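Local atomic coordinates of inosine-uridine preferring nucleoside hydrolase (Gardnerella vaginalis 315-A, PDB entry 6BA1), a protein that belongs to the nucleoside hydrolase family and carries a bound calcium ion in its alpha/beta fold. Residues Ile21-Ile35 and Ala51-Val63. Sequence-based numbering, arbitrary orientation.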
ATOM      1  N   ILE A  21      22.674  11.304  11.887  1.00 22.41           N
ATOM      2  CA  ILE A  21      24.122  11.489  11.982  1.00 23.04           C
ATOM      3  C   ILE A  21      24.645  10.808  13.247  1.00 23.59           C
ATOM      4  O   ILE A  21      25.606  10.047  13.192  1.00 23.89           O
ATOM      5  CB  ILE A  21      24.516  12.989  11.978  1.00 23.61           C
ATOM      6  CG1 ILE A  21      24.157  13.649  10.643  1.00 23.29           C
ATOM      7  CG2 ILE A  21      26.010  13.166  12.249  1.00 24.49           C
ATOM      8  CD1 ILE A  21      24.152  15.159  10.681  1.00 23.90           C
ATOM      9  N   SER A  22      23.987  11.074  14.374  1.00 23.90           N
ATOM     10  CA  SER A  22      24.372  10.500  15.668  1.00 24.65           C
ATOM     11  C   SER A  22      24.350   8.965  15.664  1.00 24.45           C
ATOM     12  O   SER A  22      25.281   8.339  16.167  1.00 25.09           O
ATOM     13  CB  SER A  22      23.466  11.036  16.774  1.00 25.13           C
ATOM     14  OG  SER A  22      23.437  12.452  16.770  1.00 25.48           O
ATOM     15  N   TYR A  23      23.300   8.374  15.094  1.00 23.71           N
ATOM     16  CA  TYR A  23      23.203   6.912  14.953  1.00 23.62           C
ATOM     17  C   TYR A  23      24.320   6.389  14.047  1.00 23.61           C
ATOM     18  O   TYR A  23      24.913   5.345  14.328  1.00 24.12           O
ATOM     19  CB  TYR A  23      21.819   6.498  14.398  1.00 22.95           C
ATOM     20  CG  TYR A  23      21.460   5.014  14.517  1.00 23.13           C
ATOM     21  CD1 TYR A  23      20.504   4.569  15.436  1.00 23.55           C
ATOM     22  CD2 TYR A  23      22.059   4.058  13.693  1.00 23.08           C
ATOM     23  CE1 TYR A  23      20.174   3.215  15.540  1.00 23.90           C
ATOM     24  CE2 TYR A  23      21.736   2.712  13.799  1.00 23.43           C
ATOM     25  CZ  TYR A  23      20.796   2.292  14.717  1.00 23.83           C
ATOM     26  OH  TYR A  23      20.491   0.951  14.796  1.00 24.35           O
ATOM     27  N   ALA A  24      24.605   7.117  12.971  1.00 23.22           N
ATOM     28  CA  ALA A  24      25.637   6.715  12.019  1.00 23.40           C
ATOM     29  C   ALA A  24      27.011   6.712  12.678  1.00 24.34           C
ATOM     30  O   ALA A  24      27.712   5.698  12.645  1.00 24.84           O
ATOM     31  CB  ALA A  24      25.634   7.628  10.800  1.00 23.04           C
ATOM     32  N   LEU A  25      27.374   7.826  13.304  1.00 24.72           N
ATOM     33  CA  LEU A  25      28.664   7.940  13.994  1.00 25.78           C
ATOM     34  C   LEU A  25      28.768   7.046  15.235  1.00 26.42           C
ATOM     35  O   LEU A  25      29.877   6.693  15.648  1.00 27.37           O
ATOM     36  CB  LEU A  25      28.953   9.400  14.377  1.00 26.21           C
ATOM     37  CG  LEU A  25      29.117  10.387  13.214  1.00 26.00           C
ATOM     38  CD1 LEU A  25      29.215  11.808  13.739  1.00 26.56           C
ATOM     39  CD2 LEU A  25      30.319  10.047  12.344  1.00 26.53           C
ATOM     40  N   GLY A  26      27.626   6.687  15.826  1.00 26.06           N
ATOM     41  CA  GLY A  26      27.575   5.704  16.915  1.00 26.77           C
ATOM     42  C   GLY A  26      27.625   4.246  16.477  1.00 26.77           C
ATOM     43  O   GLY A  26      27.695   3.349  17.320  1.00 27.55           O
ATOM     44  N   SER A  27      27.598   4.007  15.165  1.00 26.11           N
ATOM     45  CA  SER A  27      27.545   2.671  14.596  1.00 26.18           C
ATOM     46  C   SER A  27      28.891   2.292  13.955  1.00 26.86           C
ATOM     47  O   SER A  27      29.273   2.872  12.943  1.00 26.57           O
ATOM     48  CB  SER A  27      26.435   2.610  13.553  1.00 25.17           C
ATOM     49  OG  SER A  27      26.293   1.294  13.071  1.00 25.41           O
ATOM     50  N   PRO A  28      29.600   1.299  14.533  1.00 27.93           N
ATOM     51  CA  PRO A  28      30.915   0.911  14.005  1.00 28.83           C
ATOM     52  C   PRO A  28      30.920   0.079  12.708  1.00 28.82           C
ATOM     53  O   PRO A  28      31.990  -0.174  12.163  1.00 29.68           O
ATOM     54  CB  PRO A  28      31.517   0.098  15.158  1.00 30.11           C
ATOM     55  CG  PRO A  28      30.340  -0.508  15.834  1.00 29.86           C
ATOM     56  CD  PRO A  28      29.247   0.513  15.736  1.00 28.58           C
ATOM     57  N   GLU A  29      29.758  -0.333  12.212  1.00 28.04           N
ATOM     58  CA  GLU A  29      29.692  -1.173  11.008  1.00 28.22           C
ATOM     59  C   GLU A  29      29.914  -0.376   9.716  1.00 27.82           C
ATOM     60  O   GLU A  29      30.242  -0.958   8.679  1.00 28.37           O
ATOM     61  CB  GLU A  29      28.351  -1.915  10.933  1.00 27.74           C
ATOM     62  CG  GLU A  29      28.056  -2.829  12.120  1.00 28.39           C
ATOM     63  CD  GLU A  29      27.264  -2.152  13.226  1.00 27.80           C
ATOM     64  OE1 GLU A  29      26.194  -1.596  12.927  1.00 26.78           O
ATOM     65  OE2 GLU A  29      27.697  -2.172  14.396  1.00 28.49           O
ATOM     66  N   MET A  30      29.726   0.941   9.781  1.00 27.04           N
ATOM     67  CA  MET A  30      29.862   1.831   8.632  1.00 26.74           C
ATOM     68  C   MET A  30      30.896   2.898   8.921  1.00 27.18           C
ATOM     69  O   MET A  30      31.019   3.344  10.058  1.00 27.18           O
ATOM     70  CB  MET A  30      28.521   2.532   8.347  1.00 25.50           C
ATOM     71  CG  MET A  30      27.311   1.625   8.227  1.00 25.04           C
ATOM     72  SD  MET A  30      27.059   1.006   6.557  1.00 25.26           S
ATOM     73  CE  MET A  30      25.557   1.860   6.105  1.00 24.05           C
ATOM     74  N   GLU A  31      31.635   3.299   7.888  1.00 27.73           N
ATOM     75  CA  GLU A  31      32.413   4.539   7.921  1.00 28.10           C
ATOM     76  C   GLU A  31      31.587   5.592   7.202  1.00 27.23           C
ATOM     77  O   GLU A  31      31.306   5.450   6.014  1.00 27.21           O
ATOM     78  CB  GLU A  31      33.775   4.375   7.235  1.00 29.53           C
ATOM     79  CG  GLU A  31      34.688   5.590   7.425  1.00 30.21           C
ATOM     80  CD  GLU A  31      36.077   5.437   6.834  1.00 31.87           C
ATOM     81  OE1 GLU A  31      36.235   4.612   5.914  1.00 32.43           O
ATOM     82  OE2 GLU A  31      37.001   6.163   7.290  1.00 32.75           O
ATOM     83  N   LEU A  32      31.183   6.632   7.925  1.00 26.68           N
ATOM     84  CA  LEU A  32      30.475   7.763   7.330  1.00 26.07           C
ATOM     85  C   LEU A  32      31.472   8.588   6.514  1.00 27.04           C
ATOM     86  O   LEU A  32      32.277   9.309   7.089  1.00 27.73           O
ATOM     87  CB  LEU A  32      29.803   8.611   8.412  1.00 25.49           C
ATOM     88  CG  LEU A  32      29.129   9.924   8.007  1.00 25.08           C
ATOM     89  CD1 LEU A  32      28.233   9.772   6.806  1.00 24.48           C
ATOM     90  CD2 LEU A  32      28.364  10.519   9.176  1.00 24.64           C
ATOM     91  N   ILE A  33      31.409   8.472   5.185  1.00 27.26           N
ATOM     92  CA  ILE A  33      32.350   9.149   4.290  1.00 28.44           C
ATOM     93  C   ILE A  33      32.034  10.643   4.228  1.00 28.31           C
ATOM     94  O   ILE A  33      32.936  11.474   4.350  1.00 29.31           O
ATOM     95  CB  ILE A  33      32.314   8.623   2.834  1.00 28.94           C
ATOM     96  CG1 ILE A  33      32.524   7.116   2.763  1.00 29.22           C
ATOM     97  CG2 ILE A  33      33.410   9.294   1.996  1.00 30.50           C
ATOM     98  CD1 ILE A  33      32.122   6.521   1.423  1.00 29.55           C
ATOM     99  N   GLY A  34      30.769  10.968   3.991  1.00 27.28           N
ATOM    100  CA  GLY A  34      30.342  12.353   3.885  1.00 27.23           C
ATOM    101  C   GLY A  34      28.855  12.570   4.086  1.00 25.99           C
ATOM    102  O   GLY A  34      28.071  11.634   4.054  1.00 25.18           O
ATOM    103  N   ILE A  35      28.494  13.825   4.310  1.00 26.04           N
ATOM    104  CA  ILE A  35      27.118  14.253   4.457  1.00 25.16           C
ATOM    105  C   ILE A  35      26.814  15.153   3.279  1.00 25.64           C
ATOM    106  O   ILE A  35      27.282  16.275   3.216  1.00 26.51           O
ATOM    107  CB  ILE A  35      26.891  14.998   5.790  1.00 25.06           C
ATOM    108  CG1 ILE A  35      27.020  14.015   6.953  1.00 24.64           C
ATOM    109  CG2 ILE A  35      25.532  15.685   5.817  1.00 24.52           C
ATOM    110  CD1 ILE A  35      27.039  14.648   8.319  1.00 24.89           C
ATOM    111  N   ALA A  51      25.329  20.549   9.653  1.00 27.60           N
ATOM    112  CA  ALA A  51      26.073  19.304   9.436  1.00 27.04           C
ATOM    113  C   ALA A  51      27.524  19.411   9.901  1.00 28.08           C
ATOM    114  O   ALA A  51      28.003  18.556  10.647  1.00 27.94           O
ATOM    115  CB  ALA A  51      26.014  18.907   7.973  1.00 26.59           C
ATOM    116  N   LEU A  52      28.204  20.474   9.467  1.00 29.27           N
ATOM    117  CA  LEU A  52      29.596  20.719   9.849  1.00 30.54           C
ATOM    118  C   LEU A  52      29.725  20.908  11.356  1.00 31.08           C
ATOM    119  O   LEU A  52      30.517  20.219  12.000  1.00 31.31           O
ATOM    120  CB  LEU A  52      30.149  21.949   9.128  1.00 31.93           C
ATOM    121  CG  LEU A  52      30.333  21.849   7.611  1.00 31.95           C
ATOM    122  CD1 LEU A  52      30.369  23.241   6.982  1.00 33.28           C
ATOM    123  CD2 LEU A  52      31.593  21.055   7.258  1.00 32.39           C
ATOM    124  N   ALA A  53      28.926  21.828  11.903  1.00 31.44           N
ATOM    125  CA  ALA A  53      28.938  22.145  13.337  1.00 32.24           C
ATOM    126  C   ALA A  53      28.656  20.942  14.244  1.00 31.39           C
ATOM    127  O   ALA A  53      29.269  20.796  15.306  1.00 32.21           O
ATOM    128  CB  ALA A  53      27.944  23.258  13.633  1.00 32.76           C
ATOM    129  N   ILE A  54      27.726  20.089  13.813  1.00 29.92           N
ATOM    130  CA  ILE A  54      27.285  18.943  14.609  1.00 29.19           C
ATOM    131  C   ILE A  54      28.284  17.788  14.526  1.00 28.97           C
ATOM    132  O   ILE A  54      28.606  17.180  15.550  1.00 29.32           O
ATOM    133  CB  ILE A  54      25.844  18.525  14.218  1.00 27.93           C
ATOM    134  CG1 ILE A  54      24.863  19.591  14.726  1.00 28.50           C
ATOM    135  CG2 ILE A  54      25.461  17.160  14.797  1.00 27.17           C
ATOM    136  CD1 ILE A  54      23.647  19.813  13.853  1.00 27.70           C
ATOM    137  N   THR A  55      28.774  17.494  13.322  1.00 28.57           N
ATOM    138  CA  THR A  55      29.818  16.478  13.142  1.00 28.64           C
ATOM    139  C   THR A  55      31.051  16.786  13.995  1.00 30.08           C
ATOM    140  O   THR A  55      31.626  15.879  14.608  1.00 30.30           O
ATOM    141  CB  THR A  55      30.244  16.334  11.665  1.00 28.44           C
ATOM    142  OG1 THR A  55      30.450  17.628  11.085  1.00 29.21           O
ATOM    143  CG2 THR A  55      29.187  15.593  10.885  1.00 27.09           C
ATOM    144  N   ASP A  56      31.437  18.067  14.031  1.00 31.19           N
ATOM    145  CA  ASP A  56      32.474  18.560  14.947  1.00 32.78           C
ATOM    146  C   ASP A  56      32.121  18.252  16.402  1.00 33.03           C
ATOM    147  O   ASP A  56      32.901  17.602  17.097  1.00 33.65           O
ATOM    148  CB  ASP A  56      32.684  20.079  14.794  1.00 34.02           C
ATOM    149  CG  ASP A  56      33.507  20.453  13.570  1.00 34.56           C
ATOM    150  OD1 ASP A  56      33.638  19.635  12.631  1.00 33.74           O
ATOM    151  OD2 ASP A  56      34.021  21.591  13.550  1.00 36.00           O
ATOM    152  N   LEU A  57      30.939  18.693  16.842  1.00 32.67           N
ATOM    153  CA  LEU A  57      30.524  18.559  18.248  1.00 33.22           C
ATOM    154  C   LEU A  57      30.544  17.117  18.775  1.00 32.68           C
ATOM    155  O   LEU A  57      30.901  16.890  19.933  1.00 33.71           O
ATOM    156  CB  LEU A  57      29.125  19.152  18.470  1.00 32.88           C
ATOM    157  CG  LEU A  57      28.709  19.348  19.937  1.00 33.98           C
ATOM    158  CD1 LEU A  57      29.265  20.645  20.482  1.00 35.82           C
ATOM    159  CD2 LEU A  57      27.202  19.310  20.092  1.00 33.27           C
ATOM    160  N   LEU A  58      30.174  16.158  17.929  1.00 31.25           N
ATOM    161  CA  LEU A  58      30.119  14.742  18.323  1.00 30.78           C
ATOM    162  C   LEU A  58      31.498  14.054  18.364  1.00 31.49           C
ATOM    163  O   LEU A  58      31.631  12.929  18.881  1.00 31.53           O
ATOM    164  CB  LEU A  58      29.169  13.983  17.392  1.00 29.18           C
ATOM    165  CG  LEU A  58      27.716  14.488  17.395  1.00 28.54           C
ATOM    166  CD1 LEU A  58      26.956  13.960  16.187  1.00 27.13           C
ATOM    167  CD2 LEU A  58      26.996  14.119  18.681  1.00 28.95           C
ATOM    168  N   GLY A  59      32.509  14.738  17.826  1.00 32.21           N
ATOM    169  CA  GLY A  59      33.896  14.285  17.853  1.00 33.21           C
ATOM    170  C   GLY A  59      34.375  13.686  16.545  1.00 32.63           C
ATOM    171  O   GLY A  59      35.317  12.890  16.546  1.00 33.23           O
ATOM    172  N   HIS A  60      33.743  14.067  15.431  1.00 31.64           N
ATOM    173  CA  HIS A  60      34.076  13.519  14.117  1.00 31.19           C
ATOM    174  C   HIS A  60      34.136  14.623  13.062  1.00 31.35           C
ATOM    175  O   HIS A  60      33.266  14.702  12.195  1.00 30.33           O
ATOM    176  CB  HIS A  60      33.072  12.427  13.730  1.00 29.76           C
ATOM    177  CG  HIS A  60      33.179  11.195  14.570  1.00 29.85           C
ATOM    178  ND1 HIS A  60      32.691  11.131  15.858  1.00 29.99           N
ATOM    179  CD2 HIS A  60      33.738   9.989  14.317  1.00 30.03           C
ATOM    180  CE1 HIS A  60      32.944   9.936  16.361  1.00 30.23           C
ATOM    181  NE2 HIS A  60      33.561   9.217  15.439  1.00 30.23           N
ATOM    182  N   PRO A  61      35.184  15.474  13.121  1.00 32.81           N
ATOM    183  CA  PRO A  61      35.357  16.508  12.102  1.00 33.28           C
ATOM    184  C   PRO A  61      35.980  16.019  10.791  1.00 33.47           C
ATOM    185  O   PRO A  61      36.259  16.847   9.938  1.00 34.16           O
ATOM    186  CB  PRO A  61      36.294  17.525  12.784  1.00 35.04           C
ATOM    187  CG  PRO A  61      36.589  16.992  14.153  1.00 35.44           C
ATOM    188  CD  PRO A  61      36.272  15.537  14.112  1.00 34.29           C
ATOM    189  N   GLU A  62      36.227  14.710  10.655  1.00 33.10           N
ATOM    190  CA  GLU A  62      36.646  14.115   9.377  1.00 33.27           C
ATOM    191  C   GLU A  62      35.507  14.007   8.363  1.00 31.98           C
ATOM    192  O   GLU A  62      35.752  13.780   7.178  1.00 32.30           O
ATOM    193  CB  GLU A  62      37.309  12.730   9.588  1.00 33.55           C
ATOM    194  CG  GLU A  62      36.406  11.493   9.649  1.00 32.17           C
ATOM    195  CD  GLU A  62      35.623  11.336  10.948  1.00 31.34           C
ATOM    196  OE1 GLU A  62      35.614  12.282  11.762  1.00 31.69           O
ATOM    197  OE2 GLU A  62      35.016  10.257  11.154  1.00 30.53           O
ATOM    198  N   VAL A  63      34.266  14.138   8.829  1.00 30.69           N
ATOM    199  CA  VAL A  63      33.093  14.002   7.971  1.00 29.50           C
ATOM    200  C   VAL A  63      33.007  15.208   7.044  1.00 30.01           C
ATOM    201  O   VAL A  63      32.718  16.310   7.477  1.00 30.22           O
ATOM    202  CB  VAL A  63      31.797  13.849   8.795  1.00 28.22           C
ATOM    203  CG1 VAL A  63      30.572  13.845   7.887  1.00 27.17           C
ATOM    204  CG2 VAL A  63      31.846  12.581   9.636  1.00 27.87           C
TER
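L25 and H60 slide past each other in opposite directions, and L25 CD2 sits over one face of the imidazole, 4.2 Å from the ring centroid and 28° off the normal, a CH-pi contact. The same methyl meets V63 CG2 at 4.0 Å, while the other branch, CD1, touches L58 CD1 and also H60 CB. L58 CD1 also packs against I21 CG2 at 4.1 Å, the two side chains crossing at about a right angle. Deeper in, I35 and T55 meet tip to tip, I35 CD1 to T55 CG2; V63 CG1 lies 3.6 Å from that same I35 CD1. With its CG1 anti to the backbone N (chi1 174°), V63 splits its methyls, CG1 to I35 and CG2 to L25 and L32. A51 CB closes the row on I35 CG2. No hydrogen bond crosses this largely buried, apolar seam. Between L58 and H60, a Schellman motif at G59, with positive phi, ends helix 44-57 and turns the chain into H60, which also touches L316 of helix 302-319. I35 pairs through its backbone with K64, placing strand 31-37 beside strand 64-67. The arrangement is that of a beta-alpha-beta unit, its helix packed on parallel strands of the mixed sheet and against the neighbouring helix 15-25.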